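Long-range contacts in UDP-N-acetylglucosamine 2-epimerase (Methanocaldococcus jannaschii, PDB 4NES), which probably catalyses the reversible epimerisation at C-2 that interconverts UDP-N-acetylglucosamine and UDP-N-acetylmannosamine: residues 32-37 / 57-62; 297-302 / 342-347. All blocks are in the same frame, centred on the assembly; numbering follows the deposited sequence.

Interaction 1: residues 32-37 / 57-62. With UD1 (uridine-diphosphate-N-acetylglucosamine), chain B.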
loop_
_atom_site.group_PDB
_atom_site.type_symbol
_atom_site.label_atom_id
_atom_site.label_comp_id
_atom_site.label_asym_id
_atom_site.label_seq_id
_atom_site.Cartn_x
_atom_site.Cartn_y
_atom_site.Cartn_z
ATOM N N ILE A 32 22.890 4.483 -3.849
ATOM C CA ILE A 32 22.115 3.352 -3.363
ATOM C C ILE A 32 21.837 3.524 -1.881
ATOM O O ILE A 32 22.739 3.832 -1.083
ATOM C CB ILE A 32 22.873 2.024 -3.564
ATOM C CG1 ILE A 32 23.165 1.792 -5.050
ATOM C CG2 ILE A 32 22.100 0.857 -2.955
ATOM C CD1 ILE A 32 24.109 0.626 -5.307
ATOM N N ILE A 33 20.574 3.320 -1.522
ATOM C CA ILE A 33 20.156 3.170 -0.137
ATOM C C ILE A 33 19.868 1.687 0.088
ATOM O O ILE A 33 18.985 1.104 -0.548
ATOM C CB ILE A 33 18.878 3.976 0.164
ATOM C CG1 ILE A 33 19.094 5.476 -0.087
ATOM C CG2 ILE A 33 18.412 3.715 1.599
ATOM C CD1 ILE A 33 17.794 6.269 -0.063
ATOM N N HIS A 34 20.631 1.072 0.984
ATOM C CA HIS A 34 20.479 -0.343 1.297
ATOM C C HIS A 34 19.747 -0.456 2.640
ATOM O O HIS A 34 20.201 0.098 3.640
ATOM C CB HIS A 34 21.876 -0.968 1.394
ATOM C CG HIS A 34 21.918 -2.460 1.252
ATOM N ND1 HIS A 34 20.882 -3.290 1.647
ATOM C CD2 HIS A 34 22.886 -3.278 0.785
ATOM C CE1 HIS A 34 21.209 -4.544 1.412
ATOM N NE2 HIS A 34 22.428 -4.569 0.889
ATOM N N THR A 35 18.609 -1.150 2.674
ATOM C CA THR A 35 17.918 -1.348 3.946
ATOM C C THR A 35 18.610 -2.402 4.795
ATOM O O THR A 35 18.336 -2.521 5.997
ATOM C CB THR A 35 16.469 -1.808 3.752
ATOM O OG1 THR A 35 16.480 -3.048 3.030
ATOM C CG2 THR A 35 15.668 -0.763 2.995
ATOM N N ASN A 36 19.475 -3.190 4.158
ATOM C CA ASN A 36 20.135 -4.313 4.806
ATOM C C ASN A 36 19.116 -5.300 5.348
ATOM O O ASN A 36 19.331 -5.906 6.397
ATOM C CB ASN A 36 21.107 -3.850 5.901
ATOM C CG ASN A 36 22.000 -2.714 5.443
ATOM O OD1 ASN A 36 21.868 -1.594 5.924
ATOM N ND2 ASN A 36 22.914 -2.993 4.509
ATOM N N GLN A 37 18.010 -5.450 4.620
ATOM C CA GLN A 37 17.054 -6.515 4.890
ATOM C C GLN A 37 17.790 -7.848 4.882
ATOM O O GLN A 37 17.616 -8.674 5.778
ATOM C CB GLN A 37 15.917 -6.515 3.859
ATOM C CG GLN A 37 14.893 -7.599 4.166
ATOM C CD GLN A 37 13.687 -7.605 3.239
ATOM O OE1 GLN A 37 13.364 -6.613 2.576
ATOM N NE2 GLN A 37 13.021 -8.742 3.185
ATOM N N LYS A 57 25.516 4.307 -0.303
ATOM C CA LYS A 57 25.778 5.529 0.444
ATOM C C LYS A 57 25.159 5.448 1.838
ATOM O O LYS A 57 25.699 6.001 2.802
ATOM C CB LYS A 57 25.238 6.745 -0.310
ATOM C CG LYS A 57 25.600 8.068 0.339
ATOM C CD LYS A 57 25.189 9.242 -0.522
ATOM C CE LYS A 57 25.485 10.550 0.193
ATOM N NZ LYS A 57 25.317 11.725 -0.712
ATOM N N TYR A 58 24.023 4.756 1.938
ATOM C CA TYR A 58 23.329 4.579 3.208
ATOM C C TYR A 58 23.069 3.110 3.465
ATOM O O TYR A 58 22.638 2.381 2.568
ATOM C CB TYR A 58 21.990 5.334 3.222
ATOM C CG TYR A 58 22.164 6.826 3.225
ATOM C CD1 TYR A 58 22.331 7.513 4.415
ATOM C CD2 TYR A 58 22.178 7.548 2.040
ATOM C CE1 TYR A 58 22.508 8.885 4.432
ATOM C CE2 TYR A 58 22.356 8.926 2.048
ATOM C CZ TYR A 58 22.519 9.584 3.247
ATOM O OH TYR A 58 22.697 10.953 3.271
ATOM N N ASN A 59 23.348 2.687 4.694
ATOM C CA ASN A 59 22.977 1.364 5.181
ATOM C C ASN A 59 22.081 1.551 6.392
ATOM O O ASN A 59 22.501 2.127 7.402
ATOM C CB ASN A 59 24.224 0.576 5.568
ATOM C CG ASN A 59 25.069 0.214 4.379
ATOM O OD1 ASN A 59 24.762 -0.729 3.645
ATOM N ND2 ASN A 59 26.160 0.953 4.182
ATOM N N LEU A 60 20.839 1.092 6.295
ATOM C CA LEU A 60 19.859 1.364 7.343
ATOM C C LEU A 60 19.849 0.295 8.442
ATOM O O LEU A 60 19.300 0.517 9.523
ATOM C CB LEU A 60 18.461 1.530 6.739
ATOM C CG LEU A 60 18.383 2.523 5.578
ATOM C CD1 LEU A 60 16.952 2.714 5.122
ATOM C CD2 LEU A 60 19.004 3.858 5.956
ATOM N N ASN A 61 20.459 -0.856 8.155
ATOM C CA ASN A 61 20.649 -1.921 9.146
ATOM C C ASN A 61 19.339 -2.428 9.765
ATOM O O ASN A 61 19.275 -2.691 10.964
ATOM C CB ASN A 61 21.609 -1.459 10.248
ATOM C CG ASN A 61 22.931 -0.967 9.701
ATOM O OD1 ASN A 61 23.366 0.147 10.004
ATOM N ND2 ASN A 61 23.584 -1.792 8.899
ATOM N N ILE A 62 18.303 -2.574 8.943
ATOM C CA ILE A 62 16.990 -2.990 9.429
ATOM C C ILE A 62 16.967 -4.480 9.756
ATOM O O ILE A 62 16.479 -4.897 10.813
ATOM C CB ILE A 62 15.890 -2.702 8.391
ATOM C CG1 ILE A 62 15.892 -1.226 7.983
ATOM C CG2 ILE A 62 14.522 -3.114 8.936
ATOM C CD1 ILE A 62 15.683 -0.272 9.140
HETATM C "C1'" UD1 B . 12.791 -12.079 1.317
HETATM C "C2'" UD1 B . 11.620 -11.601 0.515
HETATM C "C3'" UD1 B . 11.318 -12.506 -0.579
HETATM C "C4'" UD1 B . 12.477 -12.794 -1.433
HETATM C "C5'" UD1 B . 13.664 -13.202 -0.597
HETATM C "C6'" UD1 B . 14.910 -13.309 -1.392
HETATM C "C7'" UD1 B . 9.914 -10.270 1.894
HETATM C "C8'" UD1 B . 8.687 -10.330 2.755
HETATM N "N2'" UD1 B . 10.417 -11.525 1.384
HETATM O "O1'" UD1 B . 12.473 -13.293 1.896
HETATM O "O3'" UD1 B . 10.255 -11.953 -1.376
HETATM O "O4'" UD1 B . 12.179 -13.823 -2.363
HETATM O "O5'" UD1 B . 13.925 -12.238 0.418
HETATM O "O6'" UD1 B . 15.799 -14.263 -0.945
HETATM O "O7'" UD1 B . 10.462 -9.194 1.645
HETATM N N1 UD1 B . 18.045 -14.472 7.053
HETATM C C2 UD1 B . 19.342 -14.593 7.343
HETATM N N3 UD1 B . 20.241 -13.801 6.762
HETATM C C4 UD1 B . 19.870 -12.857 5.887
HETATM C C5 UD1 B . 18.530 -12.705 5.560
HETATM C C6 UD1 B . 17.610 -13.546 6.166
HETATM O O2 UD1 B . 19.722 -15.435 8.134
HETATM O O4 UD1 B . 20.807 -12.054 5.305
HETATM C C1B UD1 B . 17.032 -15.356 7.676
HETATM C C2B UD1 B . 16.546 -14.903 8.993
HETATM O "O2'" UD1 B . 16.290 -16.019 9.810
HETATM C C3B UD1 B . 15.308 -14.229 8.676
HETATM C C4B UD1 B . 14.770 -15.072 7.579
HETATM O O4B UD1 B . 15.890 -15.499 6.828
HETATM O O3B UD1 B . 14.413 -14.105 9.754
HETATM C C5B UD1 B . 13.834 -14.334 6.689
HETATM O O5B UD1 B . 14.326 -13.122 6.177
HETATM P PA UD1 B . 13.374 -12.134 5.450
HETATM O O1A UD1 B . 12.298 -11.715 6.403
HETATM O O2A UD1 B . 14.178 -10.979 4.951
HETATM O O3A UD1 B . 12.651 -12.897 4.291
HETATM P PB UD1 B . 13.247 -13.844 3.155
HETATM O O1B UD1 B . 12.746 -15.228 3.412
HETATM O O2B UD1 B . 14.736 -13.673 3.029
#
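The amide of Asn36 meets that of Asn59 nearly in one plane, 25° apart. Asn36 ND2 gives an almost straight hydrogen bond to Asn59 OD1 at 3.0 Å, and Asn59 OD1 lies in the Asn36 amide plane. These side chains sit at and just beyond the ends of strands 30-34 and 58-59, neighbours in a beta-alpha-beta unit with helix 45-50, at the edge of a parallel sheet of the GT-B fold. Asn36 ND2 also sits above one face of the His34 ring, offset toward the rim. Asn59 OD1 approaches the same ring obliquely, with the amide plane turned 39° from it. The imidazole is held at both nitrogens: NE2 bonds to Asp44, and Asn36 N donates to ND1 from well outside the ring plane.

His34 N donates to Tyr58 O, and Leu60 N to His34 O. Ile62 N then donates to Thr35 O, so the pairing continues past the strand ends. On the other face of the sheet, Ile33 CG2 meets Leu60 CD1 at 3.9 Å.

Gln37 leads out of the pair into the pocket that holds UDP-N-acetylglucosamine. Its NE2 donates to UD1 O7' and to phosphate oxygen O2A, and Thr98 OG1 is hydrogen-bonded to its OE1. With Asn36 CG anti to the carbonyl carbon (chi1 -47°), the amide group lies toward 59-61, and Asn36 OD1 accepts from Asn61 N at 2.7 Å, in the carbonyl plane and on a lone pair.

Interaction 2: residues 297-302 / 342-347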
loop_
_atom_site.group_PDB
_atom_site.type_symbol
_atom_site.label_atom_id
_atom_site.label_comp_id
_atom_site.label_asym_id
_atom_site.label_seq_id
_atom_site.Cartn_x
_atom_site.Cartn_y
_atom_site.Cartn_z
ATOM N N ILE A 297 15.535 -18.862 -19.446
ATOM C CA ILE A 297 16.551 -18.207 -20.257
ATOM C C ILE A 297 17.670 -19.169 -20.651
ATOM O O ILE A 297 18.135 -19.165 -21.804
ATOM C CB ILE A 297 17.120 -17.002 -19.484
ATOM C CG1 ILE A 297 16.036 -15.925 -19.323
ATOM C CG2 ILE A 297 18.371 -16.445 -20.178
ATOM C CD1 ILE A 297 16.310 -14.928 -18.196
ATOM N N LEU A 298 18.082 -20.008 -19.707
ATOM C CA LEU A 298 19.181 -20.945 -19.912
ATOM C C LEU A 298 18.760 -22.232 -20.615
ATOM O O LEU A 298 19.607 -23.098 -20.876
ATOM C CB LEU A 298 19.823 -21.289 -18.571
ATOM C CG LEU A 298 20.491 -20.115 -17.872
ATOM C CD1 LEU A 298 20.901 -20.492 -16.451
ATOM C CD2 LEU A 298 21.696 -19.639 -18.680
ATOM N N LYS A 299 17.468 -22.350 -20.929
ATOM C CA LYS A 299 16.905 -23.524 -21.611
ATOM C C LYS A 299 17.068 -24.804 -20.788
ATOM O O LYS A 299 17.402 -25.873 -21.318
ATOM C CB LYS A 299 17.523 -23.729 -22.999
ATOM C CG LYS A 299 17.532 -22.503 -23.869
ATOM C CD LYS A 299 16.143 -22.010 -24.196
ATOM C CE LYS A 299 16.243 -20.763 -25.077
ATOM N NZ LYS A 299 14.931 -20.120 -25.312
ATOM N N VAL A 300 16.849 -24.686 -19.485
ATOM C CA VAL A 300 16.882 -25.830 -18.595
ATOM C C VAL A 300 15.475 -26.007 -18.064
ATOM O O VAL A 300 14.908 -25.067 -17.527
ATOM C CB VAL A 300 17.871 -25.586 -17.427
ATOM C CG1 VAL A 300 17.894 -26.762 -16.476
ATOM C CG2 VAL A 300 19.280 -25.313 -17.968
ATOM N N PRO A 301 14.886 -27.201 -18.233
ATOM C CA PRO A 301 13.507 -27.392 -17.774
ATOM C C PRO A 301 13.333 -27.095 -16.286
ATOM O O PRO A 301 14.201 -27.412 -15.465
ATOM C CB PRO A 301 13.248 -28.882 -18.045
ATOM C CG PRO A 301 14.249 -29.264 -19.073
ATOM C CD PRO A 301 15.459 -28.431 -18.801
ATOM N N CYS A 302 12.202 -26.487 -15.950
ATOM C CA CYS A 302 11.936 -26.055 -14.591
ATOM C C CYS A 302 10.663 -26.707 -14.054
ATOM O O CYS A 302 9.678 -26.884 -14.787
ATOM C CB CYS A 302 11.806 -24.528 -14.557
ATOM S SG CYS A 302 11.779 -23.819 -12.890
ATOM N N ARG A 342 14.634 -29.030 -25.176
ATOM C CA ARG A 342 15.008 -27.755 -24.572
ATOM C C ARG A 342 14.999 -26.633 -25.589
ATOM O O ARG A 342 15.966 -25.883 -25.740
ATOM C CB ARG A 342 16.342 -27.887 -23.845
ATOM C CG ARG A 342 16.252 -29.013 -22.844
ATOM C CD ARG A 342 17.503 -29.265 -22.048
ATOM N NE ARG A 342 17.265 -30.400 -21.163
ATOM C CZ ARG A 342 17.872 -30.590 -19.998
ATOM N NH1 ARG A 342 18.766 -29.713 -19.564
ATOM N NH2 ARG A 342 17.573 -31.655 -19.265
ATOM N N ASN A 343 13.884 -26.548 -26.303
ATOM C CA ASN A 343 13.614 -25.424 -27.167
ATOM C C ASN A 343 12.297 -24.791 -26.747
ATOM O O ASN A 343 11.298 -25.474 -26.514
ATOM C CB ASN A 343 13.646 -25.825 -28.655
ATOM C CG ASN A 343 12.319 -26.371 -29.163
ATOM O OD1 ASN A 343 11.627 -27.120 -28.475
ATOM N ND2 ASN A 343 11.968 -26.002 -30.389
ATOM N N TRP A 344 12.341 -23.479 -26.575
ATOM C CA TRP A 344 11.160 -22.675 -26.341
ATOM C C TRP A 344 11.540 -21.229 -26.563
ATOM O O TRP A 344 12.717 -20.889 -26.580
ATOM C CB TRP A 344 10.590 -22.882 -24.927
ATOM C CG TRP A 344 11.591 -22.844 -23.805
ATOM C CD1 TRP A 344 12.195 -21.735 -23.267
ATOM C CD2 TRP A 344 12.051 -23.966 -23.040
ATOM N NE1 TRP A 344 13.015 -22.110 -22.227
ATOM C CE2 TRP A 344 12.956 -23.474 -22.078
ATOM C CE3 TRP A 344 11.802 -25.345 -23.091
ATOM C CZ2 TRP A 344 13.600 -24.313 -21.159
ATOM C CZ3 TRP A 344 12.446 -26.178 -22.185
ATOM C CH2 TRP A 344 13.339 -25.655 -21.235
ATOM N N LYS A 345 10.531 -20.390 -26.750
ATOM C CA LYS A 345 10.722 -18.955 -26.905
ATOM C C LYS A 345 11.184 -18.317 -25.597
ATOM O O LYS A 345 10.849 -18.818 -24.532
ATOM C CB LYS A 345 9.401 -18.341 -27.371
ATOM C CG LYS A 345 9.017 -17.013 -26.743
ATOM C CD LYS A 345 7.980 -16.326 -27.620
ATOM C CE LYS A 345 7.412 -15.080 -26.976
ATOM N NZ LYS A 345 6.450 -15.448 -25.922
ATOM N N ASN A 346 11.984 -17.251 -25.670
ATOM C CA ASN A 346 12.223 -16.432 -24.476
ATOM C C ASN A 346 11.356 -15.188 -24.506
ATOM O O ASN A 346 11.512 -14.320 -25.363
ATOM C CB ASN A 346 13.695 -16.057 -24.244
ATOM C CG ASN A 346 13.886 -15.157 -23.004
ATOM O OD1 ASN A 346 13.622 -15.561 -21.848
ATOM N ND2 ASN A 346 14.355 -13.937 -23.246
ATOM N N PRO A 347 10.426 -15.108 -23.557
ATOM C CA PRO A 347 9.419 -14.054 -23.474
ATOM C C PRO A 347 9.932 -12.806 -22.767
ATOM O O PRO A 347 9.210 -11.813 -22.713
ATOM C CB PRO A 347 8.325 -14.709 -22.636
ATOM C CG PRO A 347 9.073 -15.643 -21.731
ATOM C CD PRO A 347 10.222 -16.161 -22.544
HETATM O O HOH W 1 15.208 -22.403 -27.730
#
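Lys299 lies over one face of the Trp344 indole, and the two side chains run antiparallel past one another. The touching atom is Lys299 CD. It makes a CH-pi contact 4.1 Å from the centroid of the five-membered ring, 28° off the ring normal. The lysine chain bends at chi2 (-63°), which turns CD out of the line of the chain, and runs extended beyond. Its NZ donates to Trp344 O at 2.7 Å, from a position tilted out of the carbonyl plane. One tryptophan residue therefore receives both the aliphatic part and the ammonium group of the same lysine. A water accepts from Trp344 N at 3.3 Å and, weakly, from Lys299 NZ.

The far rim of the indole meets backbone. CH2 is 3.7 Å from Pro301 N, which lies at the ring edge near its plane. Arg342 makes the second flat contact. Pro301 CD sits over the centre of one guanidinium face, 3.5 Å from Arg342 CZ, and the two side chains cross at about a right angle. The arginine is extended from CG to NE, and Lys299 O lies alongside its aliphatic carbons, 3.4 Å from CB. At the other end of the contact, Ile297 CG1 touches Asn346 OD1 at 3.5 Å.

Further out, Trp344 NE1 donates to Cys296 O in helix 289-298, which fixes the indole against the helix end. Arg342 NH2 bonds weakly to Glu282 O. Val317 and Ala319 also touch the tryptophan. Lys299, with positive phi (62°), is the first residue to leave helical angles, in a Schellman motif at the C-terminal end of the helix. The loop 342-347 packs on this helix terminus and on the turn that enters strand 302-304, within the second parallel sheet domain of the GT-B fold.

In the fold
From the N terminus, the chain first forms strand 3-7 and helix 10-23. Interaction 1 follows: it closes a short loop of 19 residues containing helix 45-50, and adds strand 58-59 at the edge of the seven-stranded parallel sheet. The chain then completes that sheet and begins the six-stranded one. Interaction 2 closes a longer loop of 39 residues, which holds the rest of strand 302-304, helix 313-316, strand 320-322 and helix 327-338. It ties the end of helix 289-298 to the loop before helix 353-363. The two contacts lie in series, neither nested nor crossed. Their centres are 35 Å apart, on opposite sides of the chain's centre, one in each sheet domain.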